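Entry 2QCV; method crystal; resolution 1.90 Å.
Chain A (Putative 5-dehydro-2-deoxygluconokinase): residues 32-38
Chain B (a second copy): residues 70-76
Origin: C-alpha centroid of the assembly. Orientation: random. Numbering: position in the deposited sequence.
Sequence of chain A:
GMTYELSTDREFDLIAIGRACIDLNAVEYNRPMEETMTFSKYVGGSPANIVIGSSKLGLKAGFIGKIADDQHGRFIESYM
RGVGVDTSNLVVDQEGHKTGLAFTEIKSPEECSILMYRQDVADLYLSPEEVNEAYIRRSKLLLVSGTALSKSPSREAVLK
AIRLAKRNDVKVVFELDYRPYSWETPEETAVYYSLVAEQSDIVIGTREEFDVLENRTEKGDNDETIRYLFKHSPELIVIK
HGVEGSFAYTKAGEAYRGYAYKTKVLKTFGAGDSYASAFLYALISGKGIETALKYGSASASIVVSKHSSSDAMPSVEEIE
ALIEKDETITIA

Chain A, residues 32-38: PMEETMT
Chain B (70-76) DQHGRFI

A short 3-10 turn of chain A, residues 33-35, packs against the first turns of a helix in a second copy of the protein, and the two stretches bury 387 Å² between them. The turn is held by E35(A) N to P32(A) O and T36(A) N to M33(A) O, both 2.9 Å. The helix runs from Q71(B) through I76(B), with phi/psi near -65/-40; D70(B) caps it, its OD1 (chi1 p) accepting from G73(B) N at 3.1 Å and, weakly, from H72(B) N at 2.9 Å. In register, the CA atoms of E34(A) and F75(B) lie 4.8 Å apart.

E34(A) gives up the most surface, 108 Å². Its CA-to-CB bond points sideways, but chi1 m and chi2 near 92° bring the carboxylate to the helix. There E34(A) OE2 accepts from R74(B) NE at 2.7 Å, with an N-H...O angle of 161°. The acceptor sits near the guanidinium plane, where the N-H bonds point, so charge and hydrogen-bond geometry reinforce each other in this salt bridge. E34(A) OE1 lies 3.5 Å from Q71(B) CG, the aliphatic part of a side chain whose NE2 is hydrogen-bonded elsewhere in the structure. The backbone contributes as well: E34(A) O comes within 3.4 Å of F75(B) CD1, obliquely to the ring.

M33(A), a selenomethionine with 70 Å² covered by the other stretch, directs its CA-to-CB bond toward the helix. Its CB meets Q71(B) CB at 3.8 Å, and the t, t, m rotamer carries SE to 3.8 Å from H72(B) CE1, oblique to the imidazole. A long, flexible, unbranched side chain suits this reach.

Q71(B), covered over 68 Å², also points its CA-to-CB bond across the interface (chi1 m, chi2 93°), its methylenes serving both M33(A) and E34(A). Beyond it, F75(B), chi1 t, receives M37(A), whose m, m, m rotamer sets M37(A) CE 3.9 Å from F75(B) CE1, an apolar contact.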

ATOM      1  N   PRO A  32       4.749 -12.935 -32.031  1.00 37.06           N
ATOM      2  CA  PRO A  32       4.904 -12.289 -30.740  1.00 34.97           C
ATOM      3  C   PRO A  32       3.916 -11.108 -30.634  1.00 35.00           C
ATOM      4  O   PRO A  32       3.626 -10.429 -31.642  1.00 32.52           O
ATOM      5  CB  PRO A  32       6.352 -11.776 -30.764  1.00 37.79           C
ATOM      6  CG  PRO A  32       7.024 -12.472 -31.856  1.00 41.16           C
ATOM      7  CD  PRO A  32       5.988 -12.869 -32.844  1.00 37.53           C
HETATM    8  N   MSE A  33       3.381 -10.890 -29.439  1.00 35.09           N
HETATM    9  CA  MSE A  33       2.413  -9.832 -29.232  1.00 36.15           C
HETATM   10  C   MSE A  33       2.982  -8.464 -29.617  1.00 32.67           C
HETATM   11  O   MSE A  33       2.230  -7.574 -29.994  1.00 32.79           O
HETATM   12  CB  MSE A  33       1.943  -9.807 -27.769  1.00 33.37           C
HETATM   13  CG  MSE A  33       0.999  -8.658 -27.455  1.00 43.82           C
HETATM   14 SE   MSE A  33       0.629  -8.529 -25.550  0.75 44.24          SE
HETATM   15  CE  MSE A  33       0.014 -10.302 -25.380  1.00 34.01           C
ATOM     16  N   GLU A  34       4.293  -8.278 -29.509  1.00 33.17           N
ATOM     17  CA  GLU A  34       4.919  -7.019 -29.953  1.00 31.68           C
ATOM     18  C   GLU A  34       4.482  -6.677 -31.388  1.00 34.57           C
ATOM     19  O   GLU A  34       4.300  -5.511 -31.734  1.00 33.07           O
ATOM     20  CB  GLU A  34       6.445  -7.132 -29.951  1.00 35.23           C
ATOM     21  CG  GLU A  34       7.075  -7.282 -28.594  1.00 36.75           C
ATOM     22  CD  GLU A  34       7.277  -8.720 -28.132  1.00 39.58           C
ATOM     23  OE1 GLU A  34       6.446  -9.603 -28.415  1.00 34.02           O
ATOM     24  OE2 GLU A  34       8.281  -8.970 -27.440  1.00 39.08           O
ATOM     25  N   GLU A  35       4.311  -7.713 -32.210  1.00 35.47           N
ATOM     26  CA  GLU A  35       3.937  -7.560 -33.611  1.00 37.79           C
ATOM     27  C   GLU A  35       2.422  -7.546 -33.862  1.00 37.01           C
ATOM     28  O   GLU A  35       1.998  -7.321 -34.997  1.00 36.46           O
ATOM     29  CB  GLU A  35       4.563  -8.690 -34.438  1.00 39.50           C
ATOM     30  CG  GLU A  35       6.077  -8.778 -34.319  1.00 43.86           C
ATOM     31  CD  GLU A  35       6.674  -9.952 -35.094  1.00 45.52           C
ATOM     32  OE1 GLU A  35       5.957 -10.606 -35.891  1.00 49.96           O
ATOM     33  OE2 GLU A  35       7.873 -10.222 -34.889  1.00 54.73           O
ATOM     34  N   THR A  36       1.622  -7.779 -32.814  1.00 35.78           N
ATOM     35  CA  THR A  36       0.166  -7.752 -32.898  1.00 34.46           C
ATOM     36  C   THR A  36      -0.264  -6.326 -32.739  1.00 34.17           C
ATOM     37  O   THR A  36      -0.040  -5.738 -31.678  1.00 34.27           O
ATOM     38  CB  THR A  36      -0.493  -8.565 -31.773  1.00 36.25           C
ATOM     39  OG1 THR A  36      -0.210  -9.951 -31.955  1.00 35.01           O
ATOM     40  CG2 THR A  36      -2.011  -8.339 -31.732  1.00 33.97           C
HETATM   41  N   MSE A  37      -0.899  -5.788 -33.778  1.00 31.44           N
HETATM   42  CA  MSE A  37      -1.273  -4.398 -33.847  1.00 30.28           C
HETATM   43  C   MSE A  37      -2.728  -4.124 -33.519  1.00 30.55           C
HETATM   44  O   MSE A  37      -3.076  -2.973 -33.277  1.00 30.26           O
HETATM   45  CB  MSE A  37      -0.976  -3.867 -35.239  1.00 30.89           C
HETATM   46  CG  MSE A  37       0.522  -3.940 -35.607  1.00 38.91           C
HETATM   47 SE   MSE A  37       1.759  -3.241 -34.205  0.75 49.42          SE
HETATM   48  CE  MSE A  37       1.246  -1.391 -34.178  1.00 38.59           C
ATOM     49  N   THR A  38      -3.573  -5.157 -33.554  1.00 32.80           N
ATOM     50  CA  THR A  38      -5.007  -4.988 -33.271  1.00 33.76           C
ATOM     51  C   THR A  38      -5.528  -6.088 -32.343  1.00 32.21           C
ATOM     52  O   THR A  38      -5.108  -7.228 -32.435  1.00 30.15           O
ATOM     53  CB  THR A  38      -5.817  -4.974 -34.594  1.00 37.21           C
ATOM     54  OG1 THR A  38      -5.113  -4.167 -35.549  1.00 38.31           O
ATOM     55  CG2 THR A  38      -7.179  -4.372 -34.382  1.00 40.10           C
TER
ATOM     56  N   ASP B  70       8.013  -6.788 -20.581  1.00 29.57           N
ATOM     57  CA  ASP B  70       6.992  -7.578 -21.242  1.00 30.18           C
ATOM     58  C   ASP B  70       6.796  -7.127 -22.678  1.00 31.27           C
ATOM     59  O   ASP B  70       7.526  -6.254 -23.183  1.00 28.97           O
ATOM     60  CB  ASP B  70       5.680  -7.558 -20.442  1.00 30.46           C
ATOM     61  CG  ASP B  70       5.007  -6.187 -20.379  1.00 30.91           C
ATOM     62  OD1 ASP B  70       5.138  -5.329 -21.268  1.00 26.65           O
ATOM     63  OD2 ASP B  70       4.290  -5.963 -19.386  1.00 28.55           O
ATOM     64  N   GLN B  71       5.808  -7.720 -23.352  1.00 30.89           N
ATOM     65  CA  GLN B  71       5.565  -7.416 -24.775  1.00 29.85           C
ATOM     66  C   GLN B  71       5.165  -5.984 -25.039  1.00 30.21           C
ATOM     67  O   GLN B  71       5.437  -5.451 -26.112  1.00 29.94           O
ATOM     68  CB  GLN B  71       4.514  -8.338 -25.377  1.00 29.88           C
ATOM     69  CG  GLN B  71       4.903  -9.817 -25.306  1.00 27.98           C
ATOM     70  CD  GLN B  71       4.389 -10.523 -24.087  1.00 34.45           C
ATOM     71  OE1 GLN B  71       4.356  -9.965 -23.001  1.00 29.81           O
ATOM     72  NE2 GLN B  71       4.006 -11.805 -24.258  1.00 31.35           N
ATOM     73  N   HIS B  72       4.518  -5.332 -24.085  1.00 27.10           N
ATOM     74  CA  HIS B  72       4.188  -3.943 -24.309  1.00 26.62           C
ATOM     75  C   HIS B  72       5.453  -3.049 -24.216  1.00 27.82           C
ATOM     76  O   HIS B  72       5.670  -2.192 -25.064  1.00 27.99           O
ATOM     77  CB  HIS B  72       3.113  -3.483 -23.328  1.00 28.51           C
ATOM     78  CG  HIS B  72       1.743  -3.985 -23.650  1.00 32.03           C
ATOM     79  ND1 HIS B  72       1.385  -4.430 -24.903  1.00 35.31           N
ATOM     80  CD2 HIS B  72       0.619  -4.043 -22.895  1.00 30.27           C
ATOM     81  CE1 HIS B  72       0.115  -4.799 -24.891  1.00 32.14           C
ATOM     82  NE2 HIS B  72      -0.378  -4.553 -23.692  1.00 33.38           N
ATOM     83  N   GLY B  73       6.280  -3.271 -23.211  1.00 29.50           N
ATOM     84  CA  GLY B  73       7.533  -2.532 -23.106  1.00 28.15           C
ATOM     85  C   GLY B  73       8.417  -2.791 -24.313  1.00 27.79           C
ATOM     86  O   GLY B  73       8.998  -1.885 -24.839  1.00 26.50           O
ATOM     87  N   ARG B  74       8.518  -4.036 -24.770  1.00 29.08           N
ATOM     88  CA  ARG B  74       9.377  -4.325 -25.917  1.00 28.18           C
ATOM     89  C   ARG B  74       8.849  -3.734 -27.206  1.00 27.42           C
ATOM     90  O   ARG B  74       9.629  -3.299 -28.058  1.00 29.26           O
ATOM     91  CB  ARG B  74       9.619  -5.815 -26.070  1.00 30.41           C
ATOM     92  CG  ARG B  74      10.363  -6.377 -24.909  1.00 34.97           C
ATOM     93  CD  ARG B  74      10.807  -7.795 -25.143  1.00 40.10           C
ATOM     94  NE  ARG B  74       9.713  -8.775 -25.159  1.00 42.01           N
ATOM     95  CZ  ARG B  74       9.210  -9.384 -24.084  1.00 38.46           C
ATOM     96  NH1 ARG B  74       9.659  -9.133 -22.868  1.00 38.16           N
ATOM     97  NH2 ARG B  74       8.257 -10.282 -24.241  1.00 43.01           N
ATOM     98  N   PHE B  75       7.529  -3.688 -27.358  1.00 28.70           N
ATOM     99  CA  PHE B  75       6.945  -2.976 -28.479  1.00 26.87           C
ATOM    100  C   PHE B  75       7.287  -1.488 -28.483  1.00 29.74           C
ATOM    101  O   PHE B  75       7.624  -0.922 -29.535  1.00 31.30           O
ATOM    102  CB  PHE B  75       5.433  -3.151 -28.525  1.00 28.20           C
ATOM    103  CG  PHE B  75       4.750  -2.186 -29.431  1.00 27.80           C
ATOM    104  CD1 PHE B  75       4.824  -2.322 -30.810  1.00 31.63           C
ATOM    105  CD2 PHE B  75       4.036  -1.096 -28.893  1.00 30.25           C
ATOM    106  CE1 PHE B  75       4.216  -1.406 -31.639  1.00 35.52           C
ATOM    107  CE2 PHE B  75       3.411  -0.181 -29.716  1.00 33.94           C
ATOM    108  CZ  PHE B  75       3.490  -0.324 -31.083  1.00 31.03           C
ATOM    109  N   ILE B  76       7.159  -0.855 -27.327  1.00 28.34           N
ATOM    110  CA  ILE B  76       7.449   0.579 -27.189  1.00 27.71           C
ATOM    111  C   ILE B  76       8.906   0.816 -27.595  1.00 27.29           C
ATOM    112  O   ILE B  76       9.184   1.703 -28.395  1.00 28.54           O
ATOM    113  CB  ILE B  76       7.211   1.081 -25.750  1.00 26.95           C
ATOM    114  CG1 ILE B  76       5.706   1.241 -25.439  1.00 25.86           C
ATOM    115  CG2 ILE B  76       7.882   2.443 -25.518  1.00 27.29           C
ATOM    116  CD1 ILE B  76       5.334   1.189 -23.968  1.00 28.43           C
TER